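Local coordinates for polymerase cofactor VP35 (Reston ebolavirus, PDB 3L2A), which probably binds double-stranded RNA through its interferon inhibitory domain, helping the virus to evade the host's antiviral response, and also serves as a viral polymerase cofactor, at residues K5-M17 against C36-H49. Numbering follows the deposited sequence.
With ACY (acetic acid), chain C.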
loop_
_atom_site.group_PDB
_atom_site.type_symbol
_atom_site.label_atom_id
_atom_site.label_comp_id
_atom_site.label_asym_id
_atom_site.label_seq_id
_atom_site.Cartn_x
_atom_site.Cartn_y
_atom_site.Cartn_z
ATOM N N LYS A 5 -2.523 -13.001 -16.928
ATOM C CA LYS A 5 -1.486 -12.260 -17.637
ATOM C C LYS A 5 -0.128 -12.509 -17.019
ATOM O O LYS A 5 0.053 -12.268 -15.833
ATOM C CB LYS A 5 -1.791 -10.758 -17.622
ATOM C CG LYS A 5 -2.886 -10.325 -18.594
ATOM C CD LYS A 5 -3.422 -8.946 -18.252
ATOM C CE LYS A 5 -2.294 -7.960 -17.952
ATOM N NZ LYS A 5 -1.412 -7.695 -19.133
ATOM N N PRO A 6 0.821 -13.046 -17.809
ATOM C CA PRO A 6 2.190 -13.232 -17.333
ATOM C C PRO A 6 2.922 -11.908 -17.132
ATOM O O PRO A 6 3.931 -11.856 -16.408
ATOM C CB PRO A 6 2.851 -14.034 -18.465
ATOM C CG PRO A 6 1.677 -14.639 -19.245
ATOM C CD PRO A 6 0.645 -13.569 -19.178
ATOM N N TYR A 7 2.470 -10.863 -17.823
ATOM C CA TYR A 7 3.164 -9.591 -17.767
ATOM C C TYR A 7 2.155 -8.488 -17.648
ATOM O O TYR A 7 1.365 -8.249 -18.584
ATOM C CB TYR A 7 4.016 -9.385 -19.032
ATOM C CG TYR A 7 4.844 -8.136 -18.992
ATOM C CD1 TYR A 7 6.006 -8.074 -18.216
ATOM C CD2 TYR A 7 4.459 -6.997 -19.696
ATOM C CE1 TYR A 7 6.763 -6.911 -18.137
ATOM C CE2 TYR A 7 5.215 -5.828 -19.635
ATOM C CZ TYR A 7 6.371 -5.792 -18.858
ATOM O OH TYR A 7 7.148 -4.646 -18.820
ATOM N N ILE A 8 2.186 -7.810 -16.507
ATOM C CA ILE A 8 1.192 -6.797 -16.233
ATOM C C ILE A 8 1.812 -5.434 -15.947
ATOM O O ILE A 8 2.861 -5.349 -15.305
ATOM C CB ILE A 8 0.271 -7.245 -15.069
ATOM C CG1 ILE A 8 -1.006 -6.407 -15.072
ATOM C CG2 ILE A 8 1.005 -7.174 -13.709
ATOM C CD1 ILE A 8 -2.150 -7.011 -14.284
ATOM N N SER A 9 1.165 -4.380 -16.440
ATOM C CA SER A 9 1.607 -3.011 -16.183
ATOM C C SER A 9 1.175 -2.536 -14.794
ATOM O O SER A 9 0.254 -3.116 -14.176
ATOM C CB SER A 9 1.061 -2.051 -17.251
ATOM O OG SER A 9 -0.339 -1.841 -17.085
ATOM N N ALA A 10 1.814 -1.474 -14.303
ATOM C CA ALA A 10 1.418 -0.920 -12.998
ATOM C C ALA A 10 -0.026 -0.412 -13.046
ATOM O O ALA A 10 -0.804 -0.589 -12.090
ATOM C CB ALA A 10 2.376 0.203 -12.583
ATOM N N LYS A 11 -0.395 0.183 -14.178
ATOM C CA LYS A 11 -1.751 0.712 -14.352
ATOM C C LYS A 11 -2.762 -0.434 -14.274
ATOM O O LYS A 11 -3.768 -0.329 -13.584
ATOM C CB LYS A 11 -1.854 1.444 -15.702
ATOM C CG LYS A 11 -3.232 2.003 -16.022
ATOM C CD LYS A 11 -3.292 2.544 -17.458
ATOM C CE LYS A 11 -4.706 2.952 -17.818
ATOM N NZ LYS A 11 -5.207 4.069 -16.934
ATOM N N ASP A 12 -2.487 -1.527 -14.984
ATOM C CA ASP A 12 -3.426 -2.657 -15.000
ATOM C C ASP A 12 -3.498 -3.392 -13.663
ATOM O O ASP A 12 -4.586 -3.840 -13.245
ATOM C CB ASP A 12 -3.103 -3.622 -16.147
ATOM C CG ASP A 12 -3.480 -3.055 -17.508
ATOM O OD1 ASP A 12 -4.067 -1.939 -17.573
ATOM O OD2 ASP A 12 -3.211 -3.739 -18.518
ATOM N N LEU A 13 -2.359 -3.523 -12.976
ATOM C CA LEU A 13 -2.389 -4.137 -11.641
ATOM C C LEU A 13 -3.186 -3.314 -10.631
ATOM O O LEU A 13 -3.968 -3.867 -9.852
ATOM C CB LEU A 13 -0.968 -4.424 -11.134
ATOM C CG LEU A 13 -0.927 -5.213 -9.838
ATOM C CD1 LEU A 13 -1.596 -6.586 -9.957
ATOM C CD2 LEU A 13 0.542 -5.341 -9.461
ATOM N N LYS A 14 -2.990 -1.993 -10.641
ATOM C CA LYS A 14 -3.774 -1.090 -9.795
ATOM C C LYS A 14 -5.267 -1.304 -10.056
ATOM O O LYS A 14 -6.065 -1.411 -9.125
ATOM C CB LYS A 14 -3.371 0.354 -10.047
ATOM C CG LYS A 14 -4.188 1.354 -9.222
ATOM C CD LYS A 14 -3.917 2.768 -9.639
ATOM C CE LYS A 14 -4.904 3.707 -8.981
ATOM N NZ LYS A 14 -4.405 5.112 -9.023
ATOM N N GLU A 15 -5.646 -1.390 -11.333
ATOM C CA GLU A 15 -7.045 -1.538 -11.707
ATOM C C GLU A 15 -7.614 -2.843 -11.200
ATOM O O GLU A 15 -8.704 -2.851 -10.622
ATOM C CB GLU A 15 -7.196 -1.420 -13.224
ATOM C CG GLU A 15 -6.971 -0.007 -13.726
ATOM C CD GLU A 15 -7.058 0.103 -15.257
ATOM O OE1 GLU A 15 -7.171 -0.951 -15.928
ATOM O OE2 GLU A 15 -7.032 1.251 -15.777
ATOM N N ILE A 16 -6.877 -3.945 -11.363
ATOM C CA ILE A 16 -7.301 -5.241 -10.802
ATOM C C ILE A 16 -7.503 -5.154 -9.277
ATOM O O ILE A 16 -8.488 -5.666 -8.724
ATOM C CB ILE A 16 -6.265 -6.356 -11.113
ATOM C CG1 ILE A 16 -6.357 -6.749 -12.597
ATOM C CG2 ILE A 16 -6.466 -7.587 -10.218
ATOM C CD1 ILE A 16 -5.214 -7.636 -13.068
ATOM N N MET A 17 -6.550 -4.530 -8.596
ATOM C CA MET A 17 -6.625 -4.466 -7.125
ATOM C C MET A 17 -7.776 -3.554 -6.680
ATOM O O MET A 17 -8.499 -3.863 -5.710
ATOM C CB MET A 17 -5.282 -4.030 -6.536
ATOM C CG MET A 17 -4.201 -5.092 -6.733
ATOM S SD MET A 17 -2.634 -4.466 -6.125
ATOM C CE MET A 17 -1.691 -5.999 -6.033
ATOM N N CYS A 36 2.098 -0.802 -5.965
ATOM C CA CYS A 36 2.326 -0.724 -7.408
ATOM C C CYS A 36 3.521 0.162 -7.782
ATOM O O CYS A 36 4.234 -0.146 -8.734
ATOM C CB CYS A 36 1.077 -0.287 -8.174
ATOM S SG CYS A 36 -0.183 -1.525 -8.149
ATOM N N LYS A 37 3.710 1.269 -7.076
ATOM C CA LYS A 37 4.902 2.105 -7.312
ATOM C C LYS A 37 6.197 1.337 -7.003
ATOM O O LYS A 37 7.144 1.327 -7.807
ATOM C CB LYS A 37 4.828 3.387 -6.466
ATOM C CG LYS A 37 6.010 4.289 -6.742
ATOM C CD LYS A 37 5.801 5.704 -6.225
ATOM C CE LYS A 37 6.766 6.655 -6.937
ATOM N NZ LYS A 37 8.151 6.127 -6.975
ATOM N N ILE A 38 6.238 0.670 -5.850
ATOM C CA ILE A 38 7.446 -0.062 -5.467
ATOM C C ILE A 38 7.657 -1.221 -6.469
ATOM O O ILE A 38 8.766 -1.480 -6.939
ATOM C CB ILE A 38 7.348 -0.541 -4.000
ATOM C CG1 ILE A 38 7.555 0.660 -3.067
ATOM C CG2 ILE A 38 8.384 -1.630 -3.736
ATOM C CD1 ILE A 38 7.001 0.433 -1.663
ATOM N N GLY A 39 6.575 -1.892 -6.833
ATOM C CA GLY A 39 6.655 -2.972 -7.826
ATOM C C GLY A 39 7.193 -2.483 -9.154
ATOM O O GLY A 39 8.090 -3.096 -9.745
ATOM N N LYS A 40 6.671 -1.358 -9.621
ATOM C CA LYS A 40 7.117 -0.827 -10.910
ATOM C C LYS A 40 8.602 -0.468 -10.845
ATOM O O LYS A 40 9.372 -0.852 -11.753
ATOM C CB LYS A 40 6.271 0.379 -11.300
ATOM C CG LYS A 40 6.646 0.994 -12.650
ATOM C CD LYS A 40 5.654 2.068 -13.070
ATOM C CE LYS A 40 5.945 2.483 -14.504
ATOM N NZ LYS A 40 7.157 3.356 -14.574
ATOM N N ASP A 41 8.997 0.246 -9.781
ATOM C CA ASP A 41 10.380 0.746 -9.630
ATOM C C ASP A 41 11.438 -0.358 -9.482
ATOM O O ASP A 41 12.616 -0.144 -9.813
ATOM C CB ASP A 41 10.465 1.750 -8.464
ATOM C CG ASP A 41 9.620 2.997 -8.692
ATOM O OD1 ASP A 41 9.172 3.231 -9.836
ATOM O OD2 ASP A 41 9.388 3.750 -7.715
ATOM N N ASN A 42 11.004 -1.553 -9.059
ATOM C CA ASN A 42 11.898 -2.674 -8.759
ATOM C C ASN A 42 11.669 -3.917 -9.617
ATOM O O ASN A 42 12.219 -5.001 -9.337
ATOM C CB ASN A 42 11.789 -2.995 -7.278
ATOM C CG ASN A 42 12.335 -1.876 -6.430
ATOM O OD1 ASN A 42 13.551 -1.710 -6.348
ATOM N ND2 ASN A 42 11.445 -1.066 -5.844
ATOM N N ASN A 43 10.870 -3.737 -10.672
ATOM C CA ASN A 43 10.561 -4.785 -11.646
ATOM C C ASN A 43 9.953 -6.036 -11.003
ATOM O O ASN A 43 10.270 -7.173 -11.385
ATOM C CB ASN A 43 11.784 -5.114 -12.520
ATOM C CG ASN A 43 12.273 -3.906 -13.283
ATOM O OD1 ASN A 43 11.501 -3.253 -13.994
ATOM N ND2 ASN A 43 13.557 -3.576 -13.122
ATOM N N LEU A 44 9.032 -5.806 -10.068
ATOM C CA LEU A 44 8.400 -6.899 -9.292
ATOM C C LEU A 44 6.880 -6.962 -9.456
ATOM O O LEU A 44 6.214 -7.648 -8.678
ATOM C CB LEU A 44 8.779 -6.741 -7.801
ATOM C CG LEU A 44 10.252 -7.103 -7.522
ATOM C CD1 LEU A 44 10.608 -6.700 -6.125
ATOM C CD2 LEU A 44 10.455 -8.631 -7.672
ATOM N N LEU A 45 6.310 -6.255 -10.438
ATOM C CA LEU A 45 4.845 -6.270 -10.572
ATOM C C LEU A 45 4.266 -7.655 -10.765
ATOM O O LEU A 45 3.159 -7.939 -10.302
ATOM C CB LEU A 45 4.390 -5.401 -11.744
ATOM C CG LEU A 45 4.597 -3.902 -11.491
ATOM C CD1 LEU A 45 4.433 -3.157 -12.839
ATOM C CD2 LEU A 45 3.605 -3.380 -10.446
ATOM N N ASP A 46 4.978 -8.498 -11.509
ATOM C CA ASP A 46 4.427 -9.830 -11.785
ATOM C C ASP A 46 4.542 -10.774 -10.601
ATOM O O ASP A 46 3.697 -11.666 -10.422
ATOM C CB ASP A 46 5.099 -10.383 -13.048
ATOM C CG ASP A 46 4.770 -9.536 -14.250
ATOM O OD1 ASP A 46 3.568 -9.280 -14.449
ATOM O OD2 ASP A 46 5.691 -9.141 -14.977
ATOM N N THR A 47 5.572 -10.574 -9.781
ATOM C CA THR A 47 5.656 -11.299 -8.508
ATOM C C THR A 47 4.511 -10.885 -7.571
ATOM O O THR A 47 3.853 -11.717 -6.964
ATOM C CB THR A 47 7.003 -11.003 -7.850
ATOM O OG1 THR A 47 8.063 -11.477 -8.705
ATOM C CG2 THR A 47 7.130 -11.708 -6.513
ATOM N N ILE A 48 4.306 -9.584 -7.454
ATOM C CA ILE A 48 3.213 -9.046 -6.624
ATOM C C ILE A 48 1.837 -9.551 -7.118
ATOM O O ILE A 48 1.002 -9.989 -6.345
ATOM C CB ILE A 48 3.295 -7.520 -6.647
ATOM C CG1 ILE A 48 4.532 -7.062 -5.875
ATOM C CG2 ILE A 48 2.016 -6.893 -6.069
ATOM C CD1 ILE A 48 4.909 -5.561 -6.136
ATOM N N HIS A 49 1.643 -9.522 -8.425
ATOM C CA HIS A 49 0.399 -9.992 -9.030
ATOM C C HIS A 49 0.184 -11.470 -8.717
ATOM O O HIS A 49 -0.923 -11.876 -8.380
ATOM C CB HIS A 49 0.434 -9.696 -10.537
ATOM C CG HIS A 49 -0.801 -10.121 -11.278
ATOM N ND1 HIS A 49 -0.755 -10.579 -12.579
ATOM C CD2 HIS A 49 -2.109 -10.123 -10.925
ATOM C CE1 HIS A 49 -1.980 -10.867 -12.989
ATOM N NE2 HIS A 49 -2.820 -10.614 -11.999
HETATM C C ACY C . -5.648 -11.039 -10.405
HETATM O O ACY C . -4.632 -10.554 -9.874
HETATM O OXT ACY C . -5.730 -11.273 -11.638
HETATM C CH3 ACY C . -6.787 -11.331 -9.467
HETATM O O HOH W 1 5.525 -6.191 -15.099
#
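Leu13 enters the contact as a knob in a hole formed by Cys36, Leu45, Ile48 and His49, and its two methyls divide the work. With CG anti to the backbone N (chi1 -173°), Leu13 CD1 reaches the histidine, 3.7 Å from His49 CD2, while Leu13 CD2 meets the leucine methyl Leu45 CD2 at 3.8 Å and also touches Ile48 CG2 and Cys36 SG. Cys36 returns the interlock: its side chain sits among Ala10, Leu13, Lys14 and Met17. Farther along, the extended Met17 chain lays its terminal CE against Ile48 CG2, the two side chains crossing at about a right angle.

These knobs-into-holes fit helix 10-17 against both arms of a helical hairpin, roughly antiparallel to helix 36-41 and nearly parallel to helix 45-49. They belong to the helical part of the interferon inhibitory domain, where helix 62-72 adds Ile69 against both Met17 and Ile48.

Ahead of helix 10-17, Ile8 N donates to Asp46 OD1 at 2.9 Å, on the syn lone pair, with a bent N-H...O angle of 146°. The other carboxylate oxygen, Asp46 OD2, accepts from a water that also donates to Ile8 O, so both backbone polar groups of Ile8 are tied to one side chain. Asp46 OD2 also lies 3.4 Å from Tyr7 CD1.

Ile8 CD1 lies over one face of the His49 ring, offset toward the rim, in a CH-pi contact, 4.2 Å from its centroid and 14° off the normal. At the imidazole edge, an acetic acid molecule, probably from the crystallisation liquor, accepts from His49 NE2 at its OXT (3.0 Å), although its placement is doubtful because its other oxygen sits too close to the ring.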